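Local coordinates for RegF protein (Neisseria gonorrhoeae, PDB 4HOJ) that binds glutathione as a member of the glutathione S-transferase superfamily and, as a stringent starvation protein A homologue, probably acts in regulating gene expression, at residues M4-G9 and V52-E57; V21-K25 and N69-D73; M99-F104 and A155-L159; S141-L145 and Y180-I184. All blocks are in the same frame, centred on the assembly; numbering follows the deposited sequence.

Contact 1: M4-G9 and V52-E57; sequences MTLYSG and VPVLVE. With GSH (glutathione), chain C.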
loop_
_atom_site.group_PDB
_atom_site.type_symbol
_atom_site.label_atom_id
_atom_site.label_comp_id
_atom_site.label_asym_id
_atom_site.label_seq_id
_atom_site.Cartn_x
_atom_site.Cartn_y
_atom_site.Cartn_z
ATOM N N MET A 4 -11.143 21.422 -0.154
ATOM C CA MET A 4 -10.105 20.403 -0.386
ATOM C C MET A 4 -8.840 21.042 -0.944
ATOM O O MET A 4 -8.891 21.693 -2.000
ATOM C CB MET A 4 -10.614 19.398 -1.397
ATOM C CG MET A 4 -9.646 18.320 -1.707
ATOM S SD MET A 4 -10.335 16.961 -2.705
ATOM C CE MET A 4 -11.488 16.202 -1.615
ATOM N N THR A 5 -7.718 20.843 -0.263
ATOM C CA THR A 5 -6.471 21.512 -0.593
ATOM C C THR A 5 -5.400 20.448 -0.817
ATOM O O THR A 5 -5.201 19.570 0.016
ATOM C CB THR A 5 -6.029 22.435 0.535
ATOM O OG1 THR A 5 -7.038 23.429 0.729
ATOM C CG2 THR A 5 -4.691 23.140 0.215
ATOM N N LEU A 6 -4.694 20.506 -1.935
ATOM C CA LEU A 6 -3.568 19.662 -2.219
ATOM C C LEU A 6 -2.292 20.446 -2.086
ATOM O O LEU A 6 -2.102 21.446 -2.810
ATOM C CB LEU A 6 -3.636 19.094 -3.648
ATOM C CG LEU A 6 -2.533 18.109 -4.006
ATOM C CD1 LEU A 6 -2.811 16.786 -3.315
ATOM C CD2 LEU A 6 -2.464 17.916 -5.532
ATOM N N TYR A 7 -1.395 19.974 -1.234
ATOM C CA TYR A 7 -0.043 20.501 -1.167
ATOM C C TYR A 7 0.795 19.722 -2.133
ATOM O O TYR A 7 0.856 18.496 -2.066
ATOM C CB TYR A 7 0.471 20.344 0.266
ATOM C CG TYR A 7 -0.228 21.247 1.255
ATOM C CD1 TYR A 7 -1.424 20.896 1.857
ATOM C CD2 TYR A 7 0.310 22.468 1.568
ATOM C CE1 TYR A 7 -2.069 21.700 2.746
ATOM C CE2 TYR A 7 -0.311 23.286 2.484
ATOM C CZ TYR A 7 -1.509 22.902 3.054
ATOM O OH TYR A 7 -2.119 23.755 3.963
ATOM N N SER A 8 1.396 20.447 -3.092
ATOM C CA SER A 8 1.954 19.794 -4.288
ATOM C C SER A 8 3.311 20.383 -4.636
ATOM O O SER A 8 3.493 21.582 -4.499
ATOM C CB SER A 8 0.974 20.084 -5.443
ATOM O OG SER A 8 1.586 19.738 -6.686
ATOM N N GLY A 9 4.239 19.551 -5.066
ATOM C CA GLY A 9 5.485 20.054 -5.642
ATOM C C GLY A 9 5.360 20.192 -7.149
ATOM O O GLY A 9 4.830 19.297 -7.816
ATOM N N VAL A 52 5.618 16.039 -0.009
ATOM C CA VAL A 52 4.388 16.216 -0.782
ATOM C C VAL A 52 4.151 14.970 -1.637
ATOM O O VAL A 52 5.100 14.254 -1.962
ATOM C CB VAL A 52 4.472 17.479 -1.705
ATOM C CG1 VAL A 52 4.454 18.693 -0.823
ATOM C CG2 VAL A 52 5.714 17.418 -2.604
ATOM N N PRO A 53 2.899 14.680 -1.994
ATOM C CA PRO A 53 1.715 15.492 -1.726
ATOM C C PRO A 53 1.075 15.227 -0.380
ATOM O O PRO A 53 1.257 14.156 0.279
ATOM C CB PRO A 53 0.731 15.026 -2.803
ATOM C CG PRO A 53 1.142 13.546 -3.073
ATOM C CD PRO A 53 2.675 13.638 -3.011
ATOM N N VAL A 54 0.290 16.202 0.093
ATOM C CA VAL A 54 -0.606 16.076 1.245
ATOM C C VAL A 54 -1.971 16.588 0.800
ATOM O O VAL A 54 -2.050 17.584 0.030
ATOM C CB VAL A 54 -0.106 16.918 2.407
ATOM C CG1 VAL A 54 -1.115 17.000 3.555
ATOM C CG2 VAL A 54 1.228 16.328 2.915
ATOM N N LEU A 55 -3.059 15.942 1.189
ATOM C CA LEU A 55 -4.377 16.475 0.957
ATOM C C LEU A 55 -5.007 16.821 2.287
ATOM O O LEU A 55 -4.968 16.003 3.247
ATOM C CB LEU A 55 -5.223 15.454 0.225
ATOM C CG LEU A 55 -6.585 15.959 -0.272
ATOM C CD1 LEU A 55 -6.412 16.720 -1.603
ATOM C CD2 LEU A 55 -7.584 14.820 -0.469
ATOM N N VAL A 56 -5.615 18.003 2.365
ATOM C CA VAL A 56 -6.376 18.409 3.535
ATOM C C VAL A 56 -7.794 18.685 3.132
ATOM O O VAL A 56 -8.042 19.439 2.175
ATOM C CB VAL A 56 -5.755 19.655 4.223
ATOM C CG1 VAL A 56 -6.646 20.133 5.400
ATOM C CG2 VAL A 56 -4.331 19.323 4.695
ATOM N N GLU A 57 -8.758 18.099 3.826
ATOM C CA GLU A 57 -10.143 18.513 3.641
ATOM C C GLU A 57 -10.776 18.563 5.010
ATOM O O GLU A 57 -10.937 17.524 5.679
ATOM C CB GLU A 57 -10.894 17.543 2.735
ATOM C CG GLU A 57 -12.279 18.056 2.474
ATOM C CD GLU A 57 -13.109 17.199 1.532
ATOM O OE1 GLU A 57 -12.782 16.010 1.318
ATOM O OE2 GLU A 57 -14.119 17.751 1.012
HETATM N N1 GSH C . 5.378 7.651 -1.190
HETATM C CA1 GSH C . 5.155 9.105 -1.435
HETATM C C1 GSH C . 3.880 9.311 -2.167
HETATM O O11 GSH C . 3.203 10.352 -1.970
HETATM O O12 GSH C . 3.544 8.438 -2.988
HETATM C CB1 GSH C . 6.371 9.750 -2.115
HETATM C CG1 GSH C . 6.302 11.281 -2.155
HETATM C CD1 GSH C . 7.661 11.859 -2.502
HETATM O OE1 GSH C . 8.638 11.190 -2.752
HETATM N N2 GSH C . 7.639 13.244 -2.561
HETATM C CA2 GSH C . 8.891 13.943 -2.847
HETATM C C2 GSH C . 9.184 14.793 -1.636
HETATM O O2 GSH C . 8.389 15.432 -0.966
HETATM C CB2 GSH C . 8.846 14.872 -4.013
HETATM S SG2 GSH C . 8.374 14.098 -5.534
HETATM N N3 GSH C . 10.609 14.917 -1.360
HETATM C CA3 GSH C . 11.087 15.696 -0.231
HETATM C C3 GSH C . 11.795 14.753 0.691
HETATM O O31 GSH C . 11.803 13.478 0.596
HETATM O O32 GSH C . 12.401 15.302 1.640
#
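Strands 5-8 and 54-57 run antiparallel, their axes 4.8 Å apart at closest approach and their directions 162° apart. T5 and V56 form one hydrogen-bonded pair (T5 N to V56 O 2.8 Å, V56 N to T5 O 2.9 Å), Y7 and V54 another (Y7 N to V54 O 2.8 Å, V54 N to Y7 O 3.2 Å). Between them L6 and L55 make a non-hydrogen-bonded pair. This is the centre of the four-stranded sheet of the thioredoxin-like GST N-terminal domain. The peptide bond before P53 is cis, as in this fold generally, and V52 offers its backbone to glutathione: V52 N reaches O2 at 3.0 Å and V52 O receives N2 at 2.8 Å. On one face M4 CG meets L55 CD1 at 3.6 Å and L6 CD1 lies 4.0 Å from P53 CB; helices 13-25 and 65-75 pack there. On the other, the Y7 ring edge meets V56, Y7 CE1 to V56 CG2 3.8 Å, with M46 against both.

Contact 2: V21-K25 and N69-D73; sequences VLYEK and NEYID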
loop_
_atom_site.group_PDB
_atom_site.type_symbol
_atom_site.label_atom_id
_atom_site.label_comp_id
_atom_site.label_asym_id
_atom_site.label_seq_id
_atom_site.Cartn_x
_atom_site.Cartn_y
_atom_site.Cartn_z
ATOM N N VAL A 21 -5.850 13.133 -10.851
ATOM C CA VAL A 21 -7.141 12.700 -10.344
ATOM C C VAL A 21 -8.065 13.870 -10.118
ATOM O O VAL A 21 -9.246 13.792 -10.472
ATOM C CB VAL A 21 -7.016 11.848 -9.037
ATOM C CG1 VAL A 21 -8.421 11.532 -8.465
ATOM C CG2 VAL A 21 -6.294 10.554 -9.291
ATOM N N LEU A 22 -7.579 14.946 -9.512
ATOM C CA LEU A 22 -8.448 16.073 -9.192
ATOM C C LEU A 22 -9.059 16.667 -10.429
ATOM O O LEU A 22 -10.256 16.954 -10.450
ATOM C CB LEU A 22 -7.695 17.105 -8.340
ATOM C CG LEU A 22 -7.457 16.635 -6.903
ATOM C CD1 LEU A 22 -6.344 17.473 -6.282
ATOM C CD2 LEU A 22 -8.733 16.733 -6.097
ATOM N N TYR A 23 -8.272 16.823 -11.494
ATOM C CA TYR A 23 -8.837 17.337 -12.730
ATOM C C TYR A 23 -9.734 16.350 -13.455
ATOM O O TYR A 23 -10.698 16.770 -14.101
ATOM C CB TYR A 23 -7.727 17.880 -13.626
ATOM C CG TYR A 23 -7.224 19.248 -13.185
ATOM C CD1 TYR A 23 -8.015 20.361 -13.395
ATOM C CD2 TYR A 23 -6.003 19.413 -12.553
ATOM C CE1 TYR A 23 -7.583 21.603 -13.010
ATOM C CE2 TYR A 23 -5.553 20.669 -12.156
ATOM C CZ TYR A 23 -6.373 21.746 -12.388
ATOM O OH TYR A 23 -6.011 23.031 -12.030
ATOM N N GLU A 24 -9.495 15.042 -13.275
ATOM C CA GLU A 24 -10.434 14.077 -13.867
ATOM C C GLU A 24 -11.795 14.169 -13.178
ATOM O O GLU A 24 -12.804 13.992 -13.835
ATOM C CB GLU A 24 -9.906 12.609 -13.738
ATOM C CG GLU A 24 -8.757 12.233 -14.685
ATOM C CD GLU A 24 -9.236 11.968 -16.102
ATOM O OE1 GLU A 24 -10.421 11.554 -16.268
ATOM O OE2 GLU A 24 -8.477 12.159 -17.050
ATOM N N LYS A 25 -11.839 14.405 -11.861
ATOM C CA LYS A 25 -13.116 14.515 -11.145
ATOM C C LYS A 25 -13.795 15.840 -11.367
ATOM O O LYS A 25 -15.018 15.927 -11.256
ATOM C CB LYS A 25 -12.881 14.286 -9.648
ATOM C CG LYS A 25 -12.341 12.901 -9.305
ATOM C CD LYS A 25 -13.392 11.821 -9.590
ATOM C CE LYS A 25 -12.928 10.482 -8.957
ATOM N NZ LYS A 25 -14.024 9.447 -8.905
ATOM N N ASN A 69 -5.417 9.397 -3.520
ATOM C CA ASN A 69 -6.218 9.193 -4.734
ATOM C C ASN A 69 -7.369 8.238 -4.520
ATOM O O ASN A 69 -8.449 8.453 -5.071
ATOM C CB ASN A 69 -5.333 8.737 -5.863
ATOM C CG ASN A 69 -4.503 9.866 -6.398
ATOM O OD1 ASN A 69 -4.689 11.023 -6.027
ATOM N ND2 ASN A 69 -3.555 9.524 -7.286
ATOM N N GLU A 70 -7.173 7.189 -3.694
ATOM C CA GLU A 70 -8.302 6.334 -3.264
ATOM C C GLU A 70 -9.372 7.130 -2.605
ATOM O O GLU A 70 -10.557 6.942 -2.881
ATOM C CB GLU A 70 -7.861 5.257 -2.275
ATOM C CG GLU A 70 -7.046 4.160 -2.910
ATOM C CD GLU A 70 -7.852 2.988 -3.418
ATOM O OE1 GLU A 70 -9.106 3.068 -3.469
ATOM O OE2 GLU A 70 -7.208 1.970 -3.773
ATOM N N TYR A 71 -8.961 7.995 -1.686
ATOM C CA TYR A 71 -9.919 8.850 -1.006
ATOM C C TYR A 71 -10.684 9.694 -2.010
ATOM O O TYR A 71 -11.911 9.715 -1.985
ATOM C CB TYR A 71 -9.217 9.724 0.064
ATOM C CG TYR A 71 -10.141 10.744 0.637
ATOM C CD1 TYR A 71 -11.122 10.390 1.548
ATOM C CD2 TYR A 71 -10.023 12.074 0.279
ATOM C CE1 TYR A 71 -11.971 11.346 2.085
ATOM C CE2 TYR A 71 -10.879 13.045 0.797
ATOM C CZ TYR A 71 -11.845 12.679 1.688
ATOM O OH TYR A 71 -12.670 13.628 2.235
ATOM N N ILE A 72 -9.979 10.372 -2.908
ATOM C CA ILE A 72 -10.659 11.241 -3.846
ATOM C C ILE A 72 -11.686 10.431 -4.672
ATOM O O ILE A 72 -12.800 10.895 -4.931
ATOM C CB ILE A 72 -9.661 11.986 -4.719
ATOM C CG1 ILE A 72 -8.866 12.961 -3.873
ATOM C CG2 ILE A 72 -10.442 12.780 -5.804
ATOM C CD1 ILE A 72 -7.623 13.464 -4.604
ATOM N N ASP A 73 -11.284 9.225 -5.080
ATOM C CA ASP A 73 -12.162 8.416 -5.902
ATOM C C ASP A 73 -13.438 8.049 -5.154
ATOM O O ASP A 73 -14.511 7.941 -5.764
ATOM C CB ASP A 73 -11.440 7.139 -6.349
ATOM C CG ASP A 73 -12.120 6.457 -7.500
ATOM O OD1 ASP A 73 -12.635 7.169 -8.410
ATOM O OD2 ASP A 73 -12.169 5.212 -7.532
#
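Two helical segments lie side by side and nearly parallel, 9° between their directions and 10.4 Å between their axes. They belong to helices 13-25 and 65-75, which pack together on one face of the sheet in the thioredoxin-like domain. Successive turns of the first, V21 and K25, aim their CA-to-CB bonds at the second, where I72 aims back. V21, with chi1 t, sends CG1 to I72 CG2 at 3.6 Å and CG2 to N69 CG at 3.5 Å, so its two methyls meet different residues. I72 is an mt rotamer whose CD1 reaches L22 CD2, also mt, at 3.8 Å. K25 starts m, m and then runs extended through t, t; its CG passes 4.0 Å from I72 CG2 before NZ meets D73 OD1 at 2.7 Å in a salt bridge. D73, with chi1 t, swings its carboxylate round to this point from a sideways start. The carbonyls of F76 and P79 also accept from K25 NZ, while L81 N donates to D73 OD1. The buried ion pair is thus compensated by neighbouring backbone, tying both helices to the chain that follows helix 65-75.

Contact 3: M99-F104 and A155-L159; sequences MEKELF and ALAPL
The end of helix 86-102 meets the middle and later part of helix 151-161, with CA atoms 7.8 Å apart for M99 and L156 and 8.1 Å for F104 and L159. L103 leaves helical geometry (phi/psi -121°/-51°), and M99 O receives both L103 N and F104 N at 2.9 Å; helix 104-111 starts straight after. Opposite, the helix kinks at P158, and L159 N makes a weak 3.0 Å bond to L156 O. This is core packing of the all-helical GST C-terminal domain. The F104 ring (chi1 m, chi2 85°) is the main bump: F104 CZ enters the hollow between successive turns, 3.3 Å from A155 O, 4.0 Å from L156 CA and 3.6 Å from L159 CB. M99, mtm, lays SD 4.0 Å from L156 CB and CE 4.1 Å from A155 CB. L156 and L159, both tp, approach L103 (mt). R17 of the N-terminal domain forms a cation-pi pair with F104, donates to A155 O and bridges to E100, which touches glutathione.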
loop_
_atom_site.group_PDB
_atom_site.type_symbol
_atom_site.label_atom_id
_atom_site.label_comp_id
_atom_site.label_asym_id
_atom_site.label_seq_id
_atom_site.Cartn_x
_atom_site.Cartn_y
_atom_site.Cartn_z
ATOM N N MET A 99 3.859 -1.686 -8.803
ATOM C CA MET A 99 4.495 -0.478 -9.362
ATOM C C MET A 99 5.195 0.321 -8.286
ATOM O O MET A 99 6.287 0.846 -8.504
ATOM C CB MET A 99 3.489 0.397 -10.083
ATOM C CG MET A 99 2.881 -0.259 -11.315
ATOM S SD MET A 99 2.143 0.958 -12.402
ATOM C CE MET A 99 0.747 1.461 -11.397
ATOM N N GLU A 100 4.641 0.421 -7.077
ATOM C CA GLU A 100 5.286 1.168 -6.021
ATOM C C GLU A 100 6.562 0.535 -5.647
ATOM O O GLU A 100 7.573 1.212 -5.396
ATOM C CB GLU A 100 4.420 1.379 -4.742
ATOM C CG GLU A 100 3.340 2.496 -4.699
ATOM C CD GLU A 100 3.586 3.874 -5.463
ATOM O OE1 GLU A 100 3.633 5.002 -4.896
ATOM O OE2 GLU A 100 3.657 3.744 -6.617
ATOM N N LYS A 101 6.581 -0.803 -5.577
ATOM C CA LYS A 101 7.760 -1.513 -5.077
ATOM C C LYS A 101 8.860 -1.727 -6.138
ATOM O O LYS A 101 10.019 -1.886 -5.786
ATOM C CB LYS A 101 7.307 -2.884 -4.538
ATOM C CG LYS A 101 8.418 -3.815 -4.091
ATOM C CD LYS A 101 7.860 -4.953 -3.246
ATOM C CE LYS A 101 8.963 -5.921 -2.898
ATOM N NZ LYS A 101 8.567 -6.968 -1.921
ATOM N N GLU A 102 8.465 -1.734 -7.414
ATOM C CA GLU A 102 9.391 -2.133 -8.499
ATOM C C GLU A 102 9.682 -1.026 -9.499
ATOM O O GLU A 102 10.630 -1.160 -10.303
ATOM C CB GLU A 102 8.813 -3.337 -9.254
ATOM C CG GLU A 102 8.542 -4.522 -8.353
ATOM C CD GLU A 102 7.741 -5.609 -9.029
ATOM O OE1 GLU A 102 7.619 -5.598 -10.263
ATOM O OE2 GLU A 102 7.193 -6.458 -8.290
ATOM N N LEU A 103 8.895 0.035 -9.514
ATOM C CA LEU A 103 9.140 1.183 -10.426
ATOM C C LEU A 103 9.336 2.462 -9.652
ATOM O O LEU A 103 10.325 3.174 -9.848
ATOM C CB LEU A 103 7.983 1.353 -11.405
ATOM C CG LEU A 103 7.816 0.279 -12.475
ATOM C CD1 LEU A 103 6.529 0.566 -13.240
ATOM C CD2 LEU A 103 9.027 0.246 -13.446
ATOM N N PHE A 104 8.416 2.769 -8.750
ATOM C CA PHE A 104 8.436 4.081 -8.096
ATOM C C PHE A 104 9.471 4.174 -6.998
ATOM O O PHE A 104 9.830 5.278 -6.582
ATOM C CB PHE A 104 7.017 4.562 -7.716
ATOM C CG PHE A 104 6.250 5.013 -8.924
ATOM C CD1 PHE A 104 5.548 4.092 -9.711
ATOM C CD2 PHE A 104 6.298 6.340 -9.356
ATOM C CE1 PHE A 104 4.910 4.471 -10.843
ATOM C CE2 PHE A 104 5.614 6.773 -10.495
ATOM C CZ PHE A 104 4.920 5.811 -11.254
ATOM N N ALA A 155 -1.786 6.411 -11.764
ATOM C CA ALA A 155 -0.588 6.264 -10.906
ATOM C C ALA A 155 0.704 6.172 -11.772
ATOM O O ALA A 155 1.748 6.667 -11.373
ATOM C CB ALA A 155 -0.775 5.039 -10.032
ATOM N N LEU A 156 0.614 5.532 -12.938
ATOM C CA LEU A 156 1.781 5.349 -13.768
ATOM C C LEU A 156 2.099 6.574 -14.639
ATOM O O LEU A 156 3.254 6.803 -14.969
ATOM C CB LEU A 156 1.511 4.141 -14.671
ATOM C CG LEU A 156 2.631 3.805 -15.675
ATOM C CD1 LEU A 156 3.968 3.497 -14.962
ATOM C CD2 LEU A 156 2.196 2.595 -16.519
ATOM N N ALA A 157 1.091 7.393 -14.962
ATOM C CA ALA A 157 1.248 8.417 -15.999
ATOM C C ALA A 157 2.405 9.385 -15.688
ATOM O O ALA A 157 3.094 9.762 -16.604
ATOM C CB ALA A 157 -0.095 9.166 -16.186
ATOM N N PRO A 158 2.599 9.868 -14.463
ATOM C CA PRO A 158 3.718 10.826 -14.256
ATOM C C PRO A 158 5.069 10.265 -14.554
ATOM O O PRO A 158 5.973 11.045 -14.934
ATOM C CB PRO A 158 3.573 11.211 -12.795
ATOM C CG PRO A 158 2.030 10.990 -12.534
ATOM C CD PRO A 158 1.805 9.694 -13.233
ATOM N N LEU A 159 5.270 8.961 -14.372
ATOM C CA LEU A 159 6.540 8.345 -14.768
ATOM C C LEU A 159 6.697 8.306 -16.269
ATOM O O LEU A 159 7.726 8.709 -16.785
ATOM C CB LEU A 159 6.659 6.958 -14.163
ATOM C CG LEU A 159 7.817 6.091 -14.701
ATOM C CD1 LEU A 159 9.139 6.830 -14.505
ATOM C CD2 LEU A 159 7.825 4.766 -13.962
#

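Contact 4: S141-L145 and Y180-I184; sequences SKYIL and YAERI. With CA (calcium ion), chain E.
A loop docks here on helix 175-185 near the start of helix 151-161, where GSTs commonly carry an N-capping box with the sequence Ser-X-X-Asp, consistent with S150 to D153 here. In segment 141-145 K142 and I144 take helical phi/psi, while Y143 between them is extended (-126°/174°). Segment 180-184 is helical; K142 and Y180 are the closest CA pair, 7.0 Å apart. R183 (chi1 m, chi2 t, chi3 m) sends NH2 to K142 O at 2.7 Å, and a water joins R183 NH2 (2.8 Å) to S141 O (2.7 Å). D153 OD1 takes both I144 N and Y180 OH, joining loop and helix. The Y180 ring (chi1 t) lies against the loop, Y180 CZ 3.6 Å from I144 CG1 and Y180 CE1 3.9 Å from Y143 CA. Y143 (chi1 m) has CD1 3.9 Å from I184 CD1, which meets the ring at its edge; Y143 OH accepts K142 NZ at 2.8 Å. Away from the loop, E182 OE2 binds calcium at 2.4 Å.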
loop_
_atom_site.group_PDB
_atom_site.type_symbol
_atom_site.label_atom_id
_atom_site.label_comp_id
_atom_site.label_asym_id
_atom_site.label_seq_id
_atom_site.Cartn_x
_atom_site.Cartn_y
_atom_site.Cartn_z
ATOM N N SER A 141 -4.401 -4.480 -24.285
ATOM C CA SER A 141 -5.545 -3.639 -23.967
ATOM C C SER A 141 -5.255 -2.127 -24.092
ATOM O O SER A 141 -4.097 -1.690 -24.062
ATOM C CB SER A 141 -6.034 -3.953 -22.564
ATOM O OG SER A 141 -6.921 -5.057 -22.606
ATOM N N LYS A 142 -6.330 -1.342 -24.211
ATOM C CA LYS A 142 -6.255 0.115 -24.404
ATOM C C LYS A 142 -5.664 0.783 -23.176
ATOM O O LYS A 142 -4.862 1.722 -23.296
ATOM C CB LYS A 142 -7.644 0.707 -24.693
ATOM C CG LYS A 142 -7.687 2.206 -25.106
ATOM C CD LYS A 142 -9.011 2.542 -25.874
ATOM C CE LYS A 142 -9.265 4.062 -26.011
ATOM N NZ LYS A 142 -10.314 4.564 -25.035
ATOM N N TYR A 143 -6.050 0.313 -21.989
ATOM C CA TYR A 143 -5.520 0.888 -20.752
ATOM C C TYR A 143 -4.932 -0.256 -19.932
ATOM O O TYR A 143 -5.084 -1.433 -20.298
ATOM C CB TYR A 143 -6.626 1.595 -19.980
ATOM C CG TYR A 143 -7.232 2.717 -20.783
ATOM C CD1 TYR A 143 -6.658 3.957 -20.796
ATOM C CD2 TYR A 143 -8.387 2.505 -21.515
ATOM C CE1 TYR A 143 -7.199 4.989 -21.557
ATOM C CE2 TYR A 143 -8.951 3.525 -22.278
ATOM C CZ TYR A 143 -8.355 4.760 -22.280
ATOM O OH TYR A 143 -8.886 5.797 -23.019
ATOM N N ILE A 144 -4.282 0.060 -18.816
ATOM C CA ILE A 144 -3.568 -0.983 -18.088
ATOM C C ILE A 144 -4.487 -2.119 -17.593
ATOM O O ILE A 144 -4.090 -3.282 -17.644
ATOM C CB ILE A 144 -2.719 -0.414 -16.941
ATOM C CG1 ILE A 144 -1.761 0.627 -17.464
ATOM C CG2 ILE A 144 -1.856 -1.511 -16.329
ATOM C CD1 ILE A 144 -0.995 1.262 -16.352
ATOM N N LEU A 145 -5.699 -1.815 -17.136
ATOM C CA LEU A 145 -6.566 -2.880 -16.625
ATOM C C LEU A 145 -7.533 -3.434 -17.659
ATOM O O LEU A 145 -8.301 -4.372 -17.383
ATOM C CB LEU A 145 -7.379 -2.409 -15.425
ATOM C CG LEU A 145 -6.539 -2.009 -14.207
ATOM C CD1 LEU A 145 -7.498 -1.800 -13.052
ATOM C CD2 LEU A 145 -5.511 -3.086 -13.875
ATOM N N TYR A 180 0.410 3.809 -25.933
ATOM C CA TYR A 180 -0.446 3.968 -24.758
ATOM C C TYR A 180 -0.172 5.268 -23.989
ATOM O O TYR A 180 -1.127 5.992 -23.642
ATOM C CB TYR A 180 -0.334 2.734 -23.822
ATOM C CG TYR A 180 -0.706 2.985 -22.372
ATOM C CD1 TYR A 180 -2.035 2.883 -21.925
ATOM C CD2 TYR A 180 0.274 3.327 -21.441
ATOM C CE1 TYR A 180 -2.363 3.102 -20.610
ATOM C CE2 TYR A 180 -0.052 3.552 -20.139
ATOM C CZ TYR A 180 -1.364 3.446 -19.723
ATOM O OH TYR A 180 -1.667 3.671 -18.400
ATOM N N ALA A 181 1.095 5.574 -23.727
ATOM C CA ALA A 181 1.395 6.772 -22.966
ATOM C C ALA A 181 0.843 7.982 -23.723
ATOM O O ALA A 181 0.283 8.856 -23.087
ATOM C CB ALA A 181 2.870 6.918 -22.765
ATOM N N GLU A 182 1.031 8.061 -25.036
ATOM C CA GLU A 182 0.457 9.182 -25.807
ATOM C C GLU A 182 -1.071 9.319 -25.673
ATOM O O GLU A 182 -1.603 10.449 -25.601
ATOM C CB GLU A 182 0.879 9.129 -27.283
ATOM C CG GLU A 182 2.389 9.277 -27.479
ATOM C CD GLU A 182 3.006 10.477 -26.753
ATOM O OE1 GLU A 182 2.464 11.615 -26.821
ATOM O OE2 GLU A 182 4.052 10.272 -26.097
ATOM N N ARG A 183 -1.787 8.208 -25.605
ATOM C CA ARG A 183 -3.225 8.284 -25.363
ATOM C C ARG A 183 -3.537 8.890 -23.999
ATOM O O ARG A 183 -4.440 9.717 -23.923
ATOM C CB ARG A 183 -3.877 6.920 -25.516
ATOM C CG ARG A 183 -4.172 6.604 -26.981
ATOM C CD ARG A 183 -5.164 5.455 -27.120
ATOM N NE ARG A 183 -4.831 4.377 -26.191
ATOM C CZ ARG A 183 -3.966 3.411 -26.464
ATOM N NH1 ARG A 183 -3.357 3.365 -27.647
ATOM N NH2 ARG A 183 -3.720 2.479 -25.573
ATOM N N ILE A 184 -2.809 8.494 -22.946
ATOM C CA ILE A 184 -3.036 9.083 -21.649
ATOM C C ILE A 184 -2.767 10.587 -21.697
ATOM O O ILE A 184 -3.542 11.395 -21.141
ATOM C CB ILE A 184 -2.107 8.442 -20.616
ATOM C CG1 ILE A 184 -2.398 6.945 -20.543
ATOM C CG2 ILE A 184 -2.298 9.116 -19.227
ATOM C CD1 ILE A 184 -3.885 6.592 -20.223
HETATM CA CA CA E . 5.131 8.192 -25.640
HETATM O O HOH W 1 -2.477 -0.043 -25.422
HETATM O O HOH W 2 7.209 9.096 -24.688
#

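Contacts 1 and 2 build the N-terminal domain, contacts 3 and 4 the C-terminal one, and within each pair the segments alternate along the chain. Backbone pairing dominates contact 1, whose leucine-bearing face passes directly into contact 2: M4 and L6 pack on L22, and E57 probably hydrogen-bonds Y71. Contact 4 leans on helix 151-161 of contact 3, I144 packing on L156 and I184 on A157. Contacts 2 and 3 are buried, the first combining apolar packing with a buried salt bridge, the second purely van der Waals across its segments; contact 4 is nearer the surface and admits water. Glutathione lies at contact 1 and touches E100 of contact 3, so its pocket spans both domains.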